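Local coordinates for Rho-related gtp-binding protein RHOD (Homo sapiens, PDB 2J1L), which belongs to the Rho branch of the Ras-like small GTP-binding proteins and holds GDP and a magnesium ion, at residues V35-V40 with A198-A203; L111-T116 with V183-C188. One frame throughout, in Å; residues are numbered along the deposited sequence.

Interaction 1: residues V35-V40 with A198-A203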
loop_
_atom_site.group_PDB
_atom_site.type_symbol
_atom_site.label_atom_id
_atom_site.label_comp_id
_atom_site.label_asym_id
_atom_site.label_seq_id
_atom_site.Cartn_x
_atom_site.Cartn_y
_atom_site.Cartn_z
ATOM N N VAL A 35 13.926 -7.466 -6.137
ATOM C CA VAL A 35 13.076 -7.180 -4.945
ATOM C C VAL A 35 11.637 -7.753 -5.026
ATOM O O VAL A 35 11.010 -7.717 -6.086
ATOM C CB VAL A 35 12.944 -5.637 -4.687
ATOM C CG1 VAL A 35 12.105 -5.360 -3.451
ATOM C CG2 VAL A 35 14.274 -4.998 -4.510
ATOM N N LYS A 36 11.119 -8.237 -3.889
ATOM C CA LYS A 36 9.756 -8.801 -3.771
ATOM C C LYS A 36 8.794 -7.810 -3.059
ATOM O O LYS A 36 9.054 -7.374 -1.937
ATOM C CB LYS A 36 9.810 -10.131 -2.984
ATOM C CG LYS A 36 8.504 -10.967 -2.956
ATOM C CD LYS A 36 8.653 -12.315 -2.203
ATOM N N VAL A 37 7.687 -7.457 -3.706
ATOM C CA VAL A 37 6.723 -6.530 -3.111
ATOM C C VAL A 37 5.418 -7.279 -2.965
ATOM O O VAL A 37 4.922 -7.826 -3.949
ATOM C CB VAL A 37 6.530 -5.280 -3.984
ATOM C CG1 VAL A 37 5.721 -4.232 -3.246
ATOM C CG2 VAL A 37 7.874 -4.700 -4.355
ATOM N N VAL A 38 4.893 -7.373 -1.740
ATOM C CA VAL A 38 3.604 -8.039 -1.513
ATOM C C VAL A 38 2.559 -7.009 -1.154
ATOM O O VAL A 38 2.753 -6.224 -0.231
ATOM C CB VAL A 38 3.682 -9.112 -0.410
ATOM C CG1 VAL A 38 2.310 -9.731 -0.174
ATOM C CG2 VAL A 38 4.709 -10.189 -0.789
ATOM N N LEU A 39 1.465 -6.984 -1.912
ATOM C CA LEU A 39 0.357 -6.080 -1.601
ATOM C C LEU A 39 -0.636 -6.791 -0.678
ATOM O O LEU A 39 -1.079 -7.915 -0.961
ATOM C CB LEU A 39 -0.354 -5.614 -2.866
ATOM C CG LEU A 39 0.436 -4.920 -3.987
ATOM C CD1 LEU A 39 -0.530 -4.345 -5.009
ATOM C CD2 LEU A 39 1.322 -3.841 -3.459
ATOM N N VAL A 40 -0.994 -6.126 0.416
ATOM C CA VAL A 40 -1.862 -6.703 1.441
ATOM C C VAL A 40 -2.912 -5.663 1.835
ATOM O O VAL A 40 -2.663 -4.480 1.824
ATOM C CB VAL A 40 -0.972 -7.189 2.621
ATOM C CG1 VAL A 40 -1.756 -7.438 3.871
ATOM C CG2 VAL A 40 -0.224 -8.466 2.204
ATOM N N ALA A 198 6.293 6.535 -7.115
ATOM C CA ALA A 198 6.997 6.853 -5.884
ATOM C C ALA A 198 6.753 5.753 -4.869
ATOM O O ALA A 198 7.687 5.319 -4.215
ATOM C CB ALA A 198 6.571 8.208 -5.318
ATOM N N VAL A 199 5.525 5.261 -4.764
ATOM C CA VAL A 199 5.275 4.177 -3.824
ATOM C C VAL A 199 6.205 2.997 -4.083
ATOM O O VAL A 199 6.801 2.459 -3.161
ATOM C CB VAL A 199 3.813 3.672 -3.834
ATOM C CG1 VAL A 199 3.662 2.541 -2.858
ATOM C CG2 VAL A 199 2.831 4.809 -3.502
ATOM N N PHE A 200 6.342 2.590 -5.328
ATOM C CA PHE A 200 7.115 1.394 -5.601
ATOM C C PHE A 200 8.620 1.652 -5.582
ATOM O O PHE A 200 9.391 0.729 -5.408
ATOM C CB PHE A 200 6.674 0.751 -6.905
ATOM C CG PHE A 200 5.332 0.097 -6.808
ATOM C CD1 PHE A 200 5.208 -1.206 -6.323
ATOM C CD2 PHE A 200 4.177 0.780 -7.170
ATOM C CE1 PHE A 200 3.995 -1.799 -6.222
ATOM C CE2 PHE A 200 2.947 0.163 -7.067
ATOM C CZ PHE A 200 2.862 -1.118 -6.578
ATOM N N GLN A 201 9.029 2.901 -5.748
ATOM C CA GLN A 201 10.426 3.270 -5.597
ATOM C C GLN A 201 10.852 3.290 -4.138
ATOM O O GLN A 201 11.943 2.835 -3.807
ATOM C CB GLN A 201 10.689 4.651 -6.205
ATOM C CG GLN A 201 11.038 4.601 -7.664
ATOM C CD GLN A 201 11.365 5.952 -8.204
ATOM O OE1 GLN A 201 12.528 6.245 -8.478
ATOM N NE2 GLN A 201 10.353 6.801 -8.354
ATOM N N GLU A 202 10.017 3.858 -3.275
ATOM C CA GLU A 202 10.242 3.763 -1.836
ATOM C C GLU A 202 10.282 2.312 -1.410
ATOM O O GLU A 202 11.182 1.889 -0.700
ATOM C CB GLU A 202 9.141 4.461 -1.057
ATOM C CG GLU A 202 9.582 5.808 -0.505
ATOM C CD GLU A 202 10.675 5.670 0.550
ATOM O OE1 GLU A 202 10.367 5.254 1.696
ATOM O OE2 GLU A 202 11.845 5.978 0.221
ATOM N N ALA A 203 9.289 1.557 -1.857
ATOM C CA ALA A 203 9.241 0.124 -1.626
ATOM C C ALA A 203 10.615 -0.517 -1.926
ATOM O O ALA A 203 11.223 -1.156 -1.062
ATOM C CB ALA A 203 8.138 -0.490 -2.486
#

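Interaction 2: residues L111-T116 with V183-C188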
loop_
_atom_site.group_PDB
_atom_site.type_symbol
_atom_site.label_atom_id
_atom_site.label_comp_id
_atom_site.label_asym_id
_atom_site.label_seq_id
_atom_site.Cartn_x
_atom_site.Cartn_y
_atom_site.Cartn_z
ATOM N N LEU A 111 1.059 -2.628 3.155
ATOM C CA LEU A 111 -0.255 -2.715 3.767
ATOM C C LEU A 111 -1.110 -1.554 3.263
ATOM O O LEU A 111 -0.900 -0.424 3.664
ATOM C CB LEU A 111 -0.141 -2.635 5.286
ATOM C CG LEU A 111 0.592 -3.762 6.006
ATOM C CD1 LEU A 111 0.073 -3.879 7.467
ATOM C CD2 LEU A 111 0.456 -5.111 5.279
ATOM N N CYS A 112 -2.085 -1.865 2.416
ATOM C CA CYS A 112 -2.888 -0.870 1.700
ATOM C C CYS A 112 -4.260 -0.628 2.318
ATOM O O CYS A 112 -4.911 -1.550 2.797
ATOM C CB CYS A 112 -3.121 -1.350 0.269
ATOM S SG CYS A 112 -1.596 -1.506 -0.674
ATOM N N PHE A 113 -4.711 0.618 2.281
ATOM C CA PHE A 113 -6.108 0.898 2.605
ATOM C C PHE A 113 -6.679 2.028 1.745
ATOM O O PHE A 113 -5.933 2.832 1.212
ATOM C CB PHE A 113 -6.254 1.231 4.077
ATOM C CG PHE A 113 -5.633 2.534 4.457
ATOM C CD1 PHE A 113 -4.290 2.599 4.829
ATOM C CD2 PHE A 113 -6.389 3.700 4.448
ATOM C CE1 PHE A 113 -3.725 3.797 5.183
ATOM C CE2 PHE A 113 -5.825 4.898 4.812
ATOM C CZ PHE A 113 -4.486 4.951 5.174
ATOM N N ASP A 114 -8.005 2.061 1.624
ATOM C CA ASP A 114 -8.726 3.117 0.904
ATOM C C ASP A 114 -8.906 4.278 1.882
ATOM O O ASP A 114 -9.463 4.075 2.975
ATOM C CB ASP A 114 -10.071 2.530 0.455
ATOM C CG ASP A 114 -10.952 3.507 -0.294
ATOM O OD1 ASP A 114 -10.731 4.733 -0.184
ATOM O OD2 ASP A 114 -11.901 3.035 -0.986
ATOM N N VAL A 115 -8.437 5.477 1.535
ATOM C CA VAL A 115 -8.595 6.614 2.460
ATOM C C VAL A 115 -10.054 7.032 2.726
ATOM O O VAL A 115 -10.325 7.696 3.735
ATOM C CB VAL A 115 -7.756 7.871 2.066
ATOM C CG1 VAL A 115 -6.276 7.592 2.230
ATOM C CG2 VAL A 115 -8.082 8.358 0.669
ATOM N N THR A 116 -10.991 6.642 1.852
ATOM C CA THR A 116 -12.426 6.927 2.082
ATOM C C THR A 116 -13.221 5.752 2.692
ATOM O O THR A 116 -14.454 5.824 2.810
ATOM C CB THR A 116 -13.125 7.417 0.791
ATOM O OG1 THR A 116 -13.060 6.403 -0.227
ATOM C CG2 THR A 116 -12.460 8.693 0.299
ATOM N N VAL A 183 7.956 1.223 8.249
ATOM C CA VAL A 183 9.092 2.073 7.902
ATOM C C VAL A 183 8.675 3.394 7.229
ATOM O O VAL A 183 9.447 4.344 7.204
ATOM C CB VAL A 183 10.078 1.311 7.008
ATOM C CG1 VAL A 183 11.197 2.219 6.545
ATOM C CG2 VAL A 183 10.638 0.124 7.766
ATOM N N ALA A 184 7.461 3.460 6.689
ATOM C CA ALA A 184 6.967 4.693 6.081
ATOM C C ALA A 184 5.464 4.650 5.828
ATOM O O ALA A 184 4.831 3.587 5.845
ATOM C CB ALA A 184 7.690 4.947 4.775
ATOM N N TYR A 185 4.916 5.829 5.562
ATOM C CA TYR A 185 3.553 5.965 5.106
ATOM C C TYR A 185 3.545 6.805 3.848
ATOM O O TYR A 185 4.150 7.870 3.790
ATOM C CB TYR A 185 2.673 6.612 6.160
ATOM C CG TYR A 185 1.320 7.005 5.620
ATOM C CD1 TYR A 185 0.300 6.084 5.511
ATOM C CD2 TYR A 185 1.072 8.303 5.185
ATOM C CE1 TYR A 185 -0.925 6.443 4.979
ATOM C CE2 TYR A 185 -0.152 8.663 4.663
ATOM C CZ TYR A 185 -1.129 7.739 4.561
ATOM O OH TYR A 185 -2.330 8.110 4.052
ATOM N N LEU A 186 2.844 6.311 2.836
ATOM C CA LEU A 186 2.755 6.972 1.556
ATOM C C LEU A 186 1.329 6.940 1.082
ATOM O O LEU A 186 0.523 6.140 1.536
ATOM C CB LEU A 186 3.632 6.254 0.554
ATOM C CG LEU A 186 5.119 6.158 0.921
ATOM C CD1 LEU A 186 5.766 4.890 0.314
ATOM C CD2 LEU A 186 5.829 7.440 0.488
ATOM N N GLU A 187 1.032 7.821 0.150
ATOM C CA GLU A 187 -0.301 7.962 -0.417
ATOM C C GLU A 187 -0.214 8.118 -1.912
ATOM O O GLU A 187 0.755 8.700 -2.437
ATOM C CB GLU A 187 -0.937 9.227 0.087
ATOM C CG GLU A 187 -1.331 9.166 1.497
ATOM C CD GLU A 187 -2.025 10.442 1.928
ATOM O OE1 GLU A 187 -1.954 11.450 1.194
ATOM O OE2 GLU A 187 -2.650 10.421 3.005
ATOM N N CYS A 188 -1.262 7.666 -2.586
ATOM C CA CYS A 188 -1.323 7.754 -4.028
ATOM C C CYS A 188 -2.756 7.662 -4.490
ATOM O O CYS A 188 -3.639 7.264 -3.732
ATOM C CB CYS A 188 -0.547 6.604 -4.624
ATOM S SG CYS A 188 -1.201 5.039 -4.062
#

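Interaction 1: residues V35-V40 with A198-A203
This is a buried, purely apolar strand-to-helix contact in a Ras-like G domain, where the ring of Phe200 meets Val37 and Leu39. The domain has a mixed sheet with helices on both sides. Strand 34-41 runs through its interior between strands 80-88 and 106-114, and helix 196-209, the last in the chain, packs against one face. As the strand alternates, Val35 and Val37 point to the helix and Leu39 brings the end of its side chain to it, whereas Lys36, Val38 and Val40 turn from it. The backbones stay well separated, the nearest alpha carbons being Val37 CA and Ala203 CA at 7.3 Å, and side chains span the gap. Phe200 does most of this. Its CB does not point straight at the strand, but with CG swung to chi1 -72° the ring extends across to it. Val37 approaches with one methyl, CG1, which lies 4.2 Å from Phe200 CE1. Leu39 has CD1 anti to CA (chi2 -170°), which leaves its other branch, CD2, to turn to the same part of the ring. Both methyls meet the ring obliquely. Where the helix has no large side chain to offer, Ala203 faces the strand with its CB 4.5 Å from Val37 CG1, a looser approach than that of the ring. The layer continues beyond the two segments: Phe54 of helix 47-55 stacks on Phe200, Leu84 of strand 80-88 touches it, and Val35 rests on Ala207 and Leu208 further along the same helix. Val37 CG1 and Leu39 CD2 are themselves 4.4 Å apart, two neighbouring methyls that share Phe200 CE1: Leu39 CD2 is 4.4 Å from Phe200 CE1 and about as far from Phe200 CZ.

Interaction 2: residues L111-T116 with V183-C188
Tyr185, the first residue of 183-188 to reach across, meets Phe113 ring edge to ring edge. Tyr185 CE1 lies 3.9 Å from Phe113 CE1 and equally near Phe113 CZ, close to the plane of each ring, and the two side chains cross at about a right angle. With CG anti to the backbone N (chi1 169°), the ring of Tyr185 is directed along the sheet to Phe113. Phe113 comes up from its own strand with CG between the backbone N and carbonyl carbon (chi1 69°). The phenol oxygen extends the contact: Tyr185 OH is 4.0 Å from Phe113 CZ and also approaches Val115 CG1, at 4.4 Å. Just past Phe113, an Asx turn shapes the end of strand 106-114. Asp114 OD1 accepts from Thr116 N (2.8 Å) and Thr116 OG1 (2.9 Å), both from one face of the carboxylate, while OD2 pairs with Lys147 of the GDP pocket. The rings of Tyr185 and Tyr170 also meet edge-to-face. Leu186, next along, turns to the other face of the sheet and touches Ile142. That residue belongs to strand 141-146, which separates the two segments in the parallel part of the Ras-like sheet; strand 184-187 is the edge strand on this side, so the aromatic pair bridges over an intervening strand, where both rings also touch Val143. Glu187 then fixes the tip of the tyrosine: Tyr185 OH donates to Glu187 OE2 over 2.6 Å; OE2 accepts with its anti lone pair and lies in the plane of the phenol ring. The same oxygen forms a salt bridge with Arg151, whose charge would be expected to favour a carboxylate there. Cys188 ends the segment against Val196 and Val199, immediately before Ser189, Ala190 and Arg191 of the GDP pocket.

The two contacts, with centres 12 Å apart, interlock through both their strands and their helix. Strands 34-41 and 106-114 are parallel neighbours, joined by a probable hydrogen bond from Cys112 N to Val40 O (2.7 Å) and by Val40 CG1 packing 3.5 Å from Leu111 CD2. On the other side, strand 184-187 leads toward helix 196-209, which folds back on it: Glu202 CB lies 3.7 Å from Leu186 CD1. Both contacts lie near the nucleotide without touching it. The side chain of Leu39, in interaction 1, is about 7 Å from GDP, and that of Val115, in interaction 2, about 8 Å.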